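Local structure of transcriptional regulator (Methanobacterium thermoautotrophicum, 3BPV) at residues V89-R92 with G93-I97. The protein probably binds DNA as a winged-helix transcriptional regulator of the MarR family, acting as a repressor. Numbering follows the deposited sequence.
Sequences VTRR and GEEII
Arg91 starts with CG trans to its backbone N (chi1 177°) and then bends at both chi2 and chi3, which folds its guanidinium back toward Glu94, whose own chain runs extended beyond CG. The two ends meet in a salt bridge, Arg91 NH1 to Glu94 OE1 at 3.0 Å; one nitrogen–oxygen pair makes the link, and the guanidinium and carboxylate planes are turned 43° apart. Nearer the backbone, Glu94 CG rests against Val89 CG1, 3.7 Å away. With an alanine at Glu94, the Arg91 guanidinium would probably lose its anionic mate and be freer to turn, and Val89 CG1 would lose its contact with CG. Thr90 is the N-cap of helix 91-95, the short helix that follows the second wing strand, 84-89, of the winged-helix domain. Its OG1 accepts from Gly93 N at 3.0 Å with an N-H...O angle of 156°, and it is also hydrogen-bonded to Gly71 O. The first helical turn closes with Glu94 N to Thr90 O, 3.0 Å. Gly93 has no CB, and Val89 CG1 comes in against its backbone, 3.5 Å from Gly93 C. Val89 and the buried Ile96 both also touch Leu35 of helix 29-40. Ile96 CG2 also meets Arg92 NH1 at 3.4 Å, at the guanidinium edge.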
loop_
_atom_site.group_PDB
_atom_site.type_symbol
_atom_site.label_atom_id
_atom_site.label_comp_id
_atom_site.label_asym_id
_atom_site.label_seq_id
_atom_site.Cartn_x
_atom_site.Cartn_y
_atom_site.Cartn_z
ATOM N N VAL A 89 -22.249 1.065 -2.237
ATOM C CA VAL A 89 -21.888 1.952 -3.329
ATOM C C VAL A 89 -23.171 2.549 -3.893
ATOM O O VAL A 89 -24.173 1.854 -4.048
ATOM C CB VAL A 89 -21.154 1.196 -4.445
ATOM C CG1 VAL A 89 -20.755 2.163 -5.544
ATOM C CG2 VAL A 89 -19.931 0.505 -3.877
ATOM N N THR A 90 -23.140 3.844 -4.172
ATOM C CA THR A 90 -24.300 4.529 -4.723
ATOM C C THR A 90 -24.370 4.223 -6.213
ATOM O O THR A 90 -23.470 3.595 -6.769
ATOM C CB THR A 90 -24.175 6.042 -4.570
ATOM O OG1 THR A 90 -23.013 6.481 -5.284
ATOM C CG2 THR A 90 -24.059 6.430 -3.099
ATOM N N ARG A 91 -25.441 4.668 -6.859
ATOM C CA ARG A 91 -25.593 4.449 -8.291
ATOM C C ARG A 91 -24.445 5.160 -8.997
ATOM O O ARG A 91 -23.858 4.634 -9.943
ATOM C CB ARG A 91 -26.927 5.017 -8.774
ATOM C CG ARG A 91 -27.140 4.887 -10.270
ATOM C CD ARG A 91 -27.269 3.435 -10.716
ATOM N NE ARG A 91 -28.503 2.811 -10.239
ATOM C CZ ARG A 91 -28.666 2.286 -9.028
ATOM N NH1 ARG A 91 -27.672 2.297 -8.152
ATOM N NH2 ARG A 91 -29.833 1.752 -8.690
ATOM N N ARG A 92 -24.133 6.359 -8.516
ATOM C CA ARG A 92 -23.055 7.169 -9.068
ATOM C C ARG A 92 -21.739 6.400 -8.969
ATOM O O ARG A 92 -20.942 6.388 -9.905
ATOM C CB ARG A 92 -22.958 8.483 -8.289
ATOM C CG ARG A 92 -21.907 9.467 -8.783
ATOM C CD ARG A 92 -22.282 10.067 -10.131
ATOM N NE ARG A 92 -21.495 11.260 -10.443
ATOM C CZ ARG A 92 -20.184 11.267 -10.662
ATOM N NH1 ARG A 92 -19.490 10.141 -10.610
ATOM N NH2 ARG A 92 -19.563 12.409 -10.931
ATOM N N GLY A 93 -21.520 5.756 -7.825
ATOM C CA GLY A 93 -20.304 4.985 -7.631
ATOM C C GLY A 93 -20.201 3.782 -8.551
ATOM O O GLY A 93 -19.133 3.493 -9.087
ATOM N N GLU A 94 -21.307 3.070 -8.738
ATOM C CA GLU A 94 -21.307 1.898 -9.605
ATOM C C GLU A 94 -21.066 2.287 -11.060
ATOM O O GLU A 94 -20.501 1.517 -11.834
ATOM C CB GLU A 94 -22.645 1.160 -9.502
ATOM C CG GLU A 94 -23.045 0.782 -8.091
ATOM C CD GLU A 94 -24.328 -0.021 -8.052
ATOM O OE1 GLU A 94 -25.363 0.480 -8.544
ATOM O OE2 GLU A 94 -24.302 -1.156 -7.530
ATOM N N GLU A 95 -21.478 3.493 -11.427
ATOM C CA GLU A 95 -21.322 3.941 -12.801
ATOM C C GLU A 95 -19.910 4.356 -13.194
ATOM O O GLU A 95 -19.600 4.436 -14.383
ATOM C CB GLU A 95 -22.331 5.054 -13.078
ATOM C CG GLU A 95 -23.760 4.549 -12.908
ATOM C CD GLU A 95 -24.796 5.643 -12.891
ATOM O OE1 GLU A 95 -24.559 6.685 -12.251
ATOM O OE2 GLU A 95 -25.868 5.451 -13.504
ATOM N N ILE A 96 -19.050 4.602 -12.209
ATOM C CA ILE A 96 -17.671 4.985 -12.510
ATOM C C ILE A 96 -16.727 3.790 -12.460
ATOM O O ILE A 96 -15.540 3.926 -12.750
ATOM C CB ILE A 96 -17.126 6.066 -11.540
ATOM C CG1 ILE A 96 -17.111 5.535 -10.104
ATOM C CG2 ILE A 96 -17.947 7.337 -11.658
ATOM C CD1 ILE A 96 -16.403 6.452 -9.118
ATOM N N ILE A 97 -17.245 2.621 -12.091
ATOM C CA ILE A 97 -16.418 1.416 -12.015
ATOM C C ILE A 97 -15.782 1.071 -13.365
ATOM O O ILE A 97 -14.613 0.684 -13.426
ATOM C CB ILE A 97 -17.234 0.193 -11.518
ATOM C CG1 ILE A 97 -17.827 0.489 -10.138
ATOM C CG2 ILE A 97 -16.340 -1.043 -11.453
ATOM C CD1 ILE A 97 -16.800 0.804 -9.075
#